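Local coordinates for ATP-dependent DNA ligase (Mycobacterium tuberculosis, PDB 6NHX), which uses ATP to seal breaks in double-stranded DNA and, together with Ku, repairs double-strand breaks by non-homologous end joining, at residues M213-P216 against L221-A224; G197-G202 against P245-E250; L38-A41 against V46-R49. The protein carries 1 engineered substitution. One frame throughout, in Å; residues are numbered along the deposited sequence.

Contact 1: residues M213-P216 against L221-A224; sequences MGIP and LQFA
The F223 ring meets the backbone carbonyl of M213, its CD2 lying 3.3 Å from M213 O, obliquely to the ring plane; CG anti to the backbone N (chi1 -179°) is what brings that ring carbon to the oxygen. The other flat group, the Q222 amide, turns its NE2 toward I215 O, to which it makes a weak, long hydrogen bond (3.5 Å), and a water accepts from Q222 NE2 (2.7 Å) while donating to P216 O. I215 O is thus shared between this amide and the backbone N of Q222, 2.7 Å away. The two segments belong to a beta hairpin of strands 208-217 and 220-228, in the ligase C-terminal region of the OB clan. I215 and Q222 form an antiparallel hydrogen-bonded pair, completed by I215 N donating to Q222 O (3.0 Å), and flanked by the non-hydrogen-bonded pairs G214–F223 and P216–L221. A further bond runs from A224 N to M213 O (2.8 Å). On the face carrying P216 and L221, the two side chains lie side by side, P216 CG 3.9 Å from L221 CD2, and both also touch V195 of strand 190-201. G214 CA comes within 3.2 Å of Q222 O, a CA-H...O contact.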
# COMPACT_ATOMS: atom_id res chain seq x y z
N MET A 213 4.51 20.37 -2.30
CA MET A 213 4.63 19.66 -1.04
C MET A 213 5.30 20.52 0.02
O MET A 213 6.16 21.34 -0.30
CB MET A 213 5.53 18.43 -1.22
CG MET A 213 5.12 17.45 -2.30
SD MET A 213 6.42 16.20 -2.48
CE MET A 213 7.78 17.20 -3.06
N GLY A 214 4.96 20.26 1.28
CA GLY A 214 5.67 20.92 2.37
C GLY A 214 5.75 20.08 3.63
O GLY A 214 4.97 19.13 3.83
N ILE A 215 6.70 20.45 4.48
CA ILE A 215 6.83 19.88 5.82
C ILE A 215 6.39 20.95 6.81
O ILE A 215 6.92 22.07 6.77
CB ILE A 215 8.29 19.47 6.11
CG1 ILE A 215 8.80 18.46 5.07
CG2 ILE A 215 8.42 18.91 7.52
CD1 ILE A 215 8.08 17.13 5.07
N PRO A 216 5.45 20.66 7.71
CA PRO A 216 5.01 21.70 8.66
C PRO A 216 6.15 22.17 9.55
O PRO A 216 6.93 21.37 10.08
CB PRO A 216 3.92 20.99 9.47
CG PRO A 216 3.44 19.91 8.57
CD PRO A 216 4.66 19.43 7.85
N LEU A 221 4.21 25.71 6.13
CA LEU A 221 4.84 24.60 5.42
C LEU A 221 6.18 25.02 4.85
O LEU A 221 6.30 26.09 4.23
CB LEU A 221 3.95 24.11 4.28
CG LEU A 221 2.63 23.41 4.61
CD1 LEU A 221 1.95 22.96 3.31
CD2 LEU A 221 2.86 22.24 5.54
N GLN A 222 7.19 24.19 5.06
CA GLN A 222 8.50 24.39 4.45
C GLN A 222 8.48 23.67 3.11
O GLN A 222 8.39 22.44 3.06
CB GLN A 222 9.59 23.85 5.38
CG GLN A 222 9.49 24.46 6.77
CD GLN A 222 10.39 23.78 7.78
OE1 GLN A 222 11.57 24.13 7.91
NE2 GLN A 222 9.85 22.80 8.50
N PHE A 223 8.52 24.43 2.02
CA PHE A 223 8.36 23.89 0.68
C PHE A 223 9.40 22.81 0.42
O PHE A 223 10.61 23.01 0.63
CB PHE A 223 8.48 25.04 -0.31
CG PHE A 223 8.32 24.65 -1.75
CD1 PHE A 223 9.21 25.12 -2.70
CD2 PHE A 223 7.27 23.85 -2.16
CE1 PHE A 223 9.07 24.79 -4.04
CE2 PHE A 223 7.12 23.52 -3.49
CZ PHE A 223 8.03 23.98 -4.43
N ALA A 224 8.94 21.64 -0.03
CA ALA A 224 9.80 20.50 -0.27
C ALA A 224 9.88 20.12 -1.74
O ALA A 224 10.56 19.15 -2.09
CB ALA A 224 9.29 19.30 0.54
O HOH W 1 10.08 21.44 10.85

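Contact 2: residues G197-G202 against P245-E250; sequences GGWRAG and PLHTDE
W199 and H247 alone join the two segments, through their ring nitrogens: W199 NE1 lies 3.1 Å from H247 NE2. The imidazole nitrogen sits at the edge of the indole, near its plane, and H247 CD2 is likewise at that edge, 3.8 Å from W199 NE1. Seen from the histidine, W199 NE1 approaches obliquely. The planes of the imidazole and the indole's five-membered ring are inclined at 36°, with centroids 5.2 Å apart. The six-membered part of the indole adds a looser contact, W199 CZ2 to H247 CE1 at 3.9 Å. W199 reaches this position with CG between its backbone N and carbonyl carbon (chi1 63°).

Further out, the contact links strand 190-201 to the short, weakly bonded strand 247-248 across strand 266-268, which pairs with both in the curled antiparallel sheet; 245-250 belongs to the OB-clan C-terminal region. T266 touches both aromatic side chains, and K240 and L243 of helix 235-243 also pack on W199. Just before the tryptophan, G197 and G198 both face L212 in a classic beta bulge. Beyond the histidine, T248 OG1 accepts from E250 N at 3.1 Å, an ST turn just after the short strand.

With only 84 Å² buried between the segments, the contact is local, resting on one pair of side chains: two polar ring nitrogens brought close at the surface, their rings flanked by T266 and, for W199, by helix 235-243.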
# COMPACT_ATOMS: atom_id res chain seq x y z
N GLY A 197 0.30 21.66 -0.12
CA GLY A 197 -0.02 23.07 0.02
C GLY A 197 -0.61 23.74 -1.20
O GLY A 197 -1.10 24.87 -1.13
N GLY A 198 -0.58 23.04 -2.33
CA GLY A 198 -1.16 23.58 -3.54
C GLY A 198 -1.03 22.58 -4.66
O GLY A 198 -0.39 21.54 -4.53
N TRP A 199 -1.67 22.90 -5.78
CA TRP A 199 -1.62 22.00 -6.92
C TRP A 199 -1.62 22.77 -8.23
O TRP A 199 -2.13 23.89 -8.31
CB TRP A 199 -2.77 20.97 -6.91
CG TRP A 199 -4.14 21.56 -7.02
CD1 TRP A 199 -4.94 21.97 -5.99
CD2 TRP A 199 -4.90 21.78 -8.22
NE1 TRP A 199 -6.14 22.44 -6.47
CE2 TRP A 199 -6.14 22.34 -7.84
CE3 TRP A 199 -4.64 21.57 -9.58
CZ2 TRP A 199 -7.12 22.69 -8.77
CZ3 TRP A 199 -5.62 21.92 -10.50
CH2 TRP A 199 -6.84 22.47 -10.09
N ARG A 200 -1.05 22.15 -9.26
CA ARG A 200 -1.02 22.70 -10.60
C ARG A 200 -1.63 21.70 -11.57
O ARG A 200 -1.53 20.48 -11.39
CB ARG A 200 0.43 23.04 -11.00
CG ARG A 200 0.62 23.73 -12.33
CD ARG A 200 2.06 23.53 -12.77
NE ARG A 200 2.36 24.17 -14.05
CZ ARG A 200 3.32 25.07 -14.24
NH1 ARG A 200 4.08 25.45 -13.24
NH2 ARG A 200 3.51 25.60 -15.45
N ALA A 201 -2.28 22.23 -12.61
CA ALA A 201 -2.92 21.41 -13.62
C ALA A 201 -1.87 20.74 -14.50
O ALA A 201 -0.68 21.07 -14.47
CB ALA A 201 -3.86 22.26 -14.47
N GLY A 202 -2.33 19.78 -15.30
CA GLY A 202 -1.47 19.02 -16.19
C GLY A 202 -0.76 19.85 -17.26
O GLY A 202 -1.37 20.70 -17.90
N PRO A 245 -12.51 21.01 -1.58
CA PRO A 245 -13.02 21.65 -0.36
C PRO A 245 -11.98 22.49 0.37
O PRO A 245 -12.35 23.25 1.27
CB PRO A 245 -13.47 20.47 0.51
CG PRO A 245 -13.63 19.31 -0.44
CD PRO A 245 -12.62 19.54 -1.51
N LEU A 246 -10.70 22.36 0.01
CA LEU A 246 -9.61 23.01 0.72
C LEU A 246 -9.08 24.24 -0.00
O LEU A 246 -8.12 24.85 0.47
CB LEU A 246 -8.48 22.01 0.92
CG LEU A 246 -8.90 20.67 1.54
CD1 LEU A 246 -7.69 19.75 1.63
CD2 LEU A 246 -9.53 20.87 2.91
N HIS A 247 -9.68 24.62 -1.13
CA HIS A 247 -9.15 25.74 -1.90
C HIS A 247 -9.15 27.01 -1.06
O HIS A 247 -10.06 27.26 -0.26
CB HIS A 247 -9.94 25.94 -3.19
CG HIS A 247 -9.66 24.91 -4.24
ND1 HIS A 247 -10.19 24.96 -5.51
CD2 HIS A 247 -8.90 23.79 -4.20
CE1 HIS A 247 -9.77 23.92 -6.20
NE2 HIS A 247 -8.98 23.19 -5.43
N THR A 248 -8.10 27.81 -1.23
CA THR A 248 -7.96 29.05 -0.49
C THR A 248 -7.04 29.97 -1.27
O THR A 248 -6.24 29.52 -2.08
CB THR A 248 -7.39 28.80 0.91
OG1 THR A 248 -7.22 30.05 1.58
CG2 THR A 248 -6.04 28.10 0.82
N ASP A 249 -7.20 31.27 -1.03
CA ASP A 249 -6.32 32.28 -1.59
C ASP A 249 -5.05 32.47 -0.78
O ASP A 249 -4.14 33.17 -1.24
CB ASP A 249 -7.04 33.63 -1.67
CG ASP A 249 -8.18 33.63 -2.67
OD1 ASP A 249 -9.13 34.42 -2.47
OD2 ASP A 249 -8.12 32.86 -3.64
N GLU A 250 -4.96 31.88 0.41
CA GLU A 250 -3.85 32.12 1.32
C GLU A 250 -2.83 31.00 1.16
O GLU A 250 -3.17 29.82 1.33
CB GLU A 250 -4.36 32.19 2.77
CG GLU A 250 -3.26 32.03 3.83
CD GLU A 250 -3.42 32.98 5.01
OE1 GLU A 250 -3.70 34.18 4.78
OE2 GLU A 250 -3.26 32.54 6.17

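Contact 3: residues L38-A41 against V46-R49; sequences LVEA and VRLR
E40 reaches alongside R47 on one face of a two-stranded pairing. Its CB lies 3.9 Å from R47 O; CG then stands anti to the backbone N (chi1 179°), and the extended chain carries CD to the edge of the R47 guanidinium, in its plane. At the tip, OE2 accepts from R47 NH1 in a salt bridge of 2.7 Å with an N-H...O angle of 163°, while OE1 is farther from that nitrogen. The bond is flat only from the arginine's side: OE2 lies in the guanidinium plane, whereas NH1 meets it from above the carboxylate plane, the two planes being 43° apart. The bend of R47 at chi3 folds its chain round the oxygen, with CD 3.1 Å from E40 OE2. R47 NH2 has a second acid partner, D6, so the arginine joins two carboxylates and its rotation is probably restrained. On this same face R49 turns its NE to the carbonyl of L8.

The other face is apolar. V39 CG2 packs against L48 CD2 at 3.6 Å, the side chains pointing the same way, and V39 CG1 meets V46 CG1 at 4.0 Å.

Between the two faces, the backbones pair: L38–R49 and E40–R47 are hydrogen-bonded pairs, each with two N-H...O bonds; the one from E40 N to R47 O is 2.9 Å. V39–L48 lies between them and A41–V46 follows, both non-hydrogen-bonded. This regular antiparallel register is that of a beta hairpin, 35-42 with 45-50, at the edge of an antiparallel sheet in the ATP-dependent ligase domain; strand 74-82 flanks 35-42 on its other side.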
# COMPACT_ATOMS: atom_id res chain seq x y z
N LEU A 38 -8.87 -9.18 4.50
CA LEU A 38 -9.15 -10.55 4.93
C LEU A 38 -10.38 -11.00 4.17
O LEU A 38 -11.37 -10.27 4.08
CB LEU A 38 -9.38 -10.63 6.44
CG LEU A 38 -8.16 -10.23 7.30
CD1 LEU A 38 -8.53 -10.29 8.77
CD2 LEU A 38 -6.96 -11.12 7.02
N VAL A 39 -10.32 -12.21 3.61
CA VAL A 39 -11.34 -12.71 2.70
C VAL A 39 -11.89 -14.02 3.24
O VAL A 39 -11.12 -14.98 3.43
CB VAL A 39 -10.78 -12.91 1.29
CG1 VAL A 39 -11.83 -13.55 0.36
CG2 VAL A 39 -10.24 -11.59 0.73
N GLU A 40 -13.19 -14.08 3.47
CA GLU A 40 -13.86 -15.31 3.84
C GLU A 40 -14.64 -15.81 2.64
O GLU A 40 -15.52 -15.10 2.14
CB GLU A 40 -14.82 -15.06 5.01
CG GLU A 40 -15.58 -16.28 5.46
CD GLU A 40 -16.71 -15.89 6.37
OE1 GLU A 40 -16.59 -16.13 7.59
OE2 GLU A 40 -17.70 -15.32 5.88
N ALA A 41 -14.32 -17.01 2.17
CA ALA A 41 -15.07 -17.66 1.10
C ALA A 41 -15.81 -18.86 1.66
O ALA A 41 -15.18 -19.75 2.24
CB ALA A 41 -14.10 -18.10 0.00
N VAL A 46 -18.39 -14.57 -0.96
CA VAL A 46 -17.21 -13.92 -0.41
C VAL A 46 -17.65 -12.82 0.54
O VAL A 46 -18.62 -12.11 0.27
CB VAL A 46 -16.32 -13.36 -1.53
CG1 VAL A 46 -15.37 -12.32 -1.01
CG2 VAL A 46 -15.53 -14.48 -2.18
N ARG A 47 -16.94 -12.68 1.66
CA ARG A 47 -17.08 -11.56 2.58
C ARG A 47 -15.70 -10.99 2.87
O ARG A 47 -14.71 -11.72 2.91
CB ARG A 47 -17.75 -11.99 3.89
CG ARG A 47 -19.14 -12.55 3.66
CD ARG A 47 -19.73 -13.12 4.92
NE ARG A 47 -19.88 -12.12 5.97
CZ ARG A 47 -19.31 -12.21 7.17
NH1 ARG A 47 -18.55 -13.26 7.46
NH2 ARG A 47 -19.51 -11.27 8.08
N LEU A 48 -15.65 -9.67 3.08
CA LEU A 48 -14.39 -8.94 3.13
C LEU A 48 -14.28 -8.10 4.39
O LEU A 48 -15.25 -7.47 4.82
CB LEU A 48 -14.25 -8.03 1.91
CG LEU A 48 -14.42 -8.69 0.55
CD1 LEU A 48 -14.42 -7.63 -0.54
CD2 LEU A 48 -13.32 -9.71 0.28
N ARG A 49 -13.08 -8.07 4.98
CA ARG A 49 -12.78 -7.22 6.11
C ARG A 49 -11.56 -6.38 5.78
O ARG A 49 -10.56 -6.90 5.29
CB ARG A 49 -12.52 -8.05 7.38
CG ARG A 49 -13.77 -8.61 8.00
CD ARG A 49 -13.45 -9.60 9.10
NE ARG A 49 -12.92 -8.93 10.29
CZ ARG A 49 -13.68 -8.33 11.20
NH1 ARG A 49 -15.00 -8.32 11.07
NH2 ARG A 49 -13.12 -7.74 12.25

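How the contacts relate
From the N terminus, contact 3 comes first, closing the short turn between strands 35-42 and 45-50 within the ATP-dependent ligase domain. The chain then runs on to the C-terminal region, where contact 2, 197-202 with 245-250, closes a loop of 42 residues. Contact 1, the hairpin of 208-217 and 220-228, is nested inside that loop. Contacts 1 and 2 share one sheet, since 190-201 pairs with 208-217, and they touch where L221 CD1 packs on G197 CA at 3.8 Å. Contact 3 stands apart: its centre is about 40 Å from that of contact 1 and 39 Å from that of contact 2.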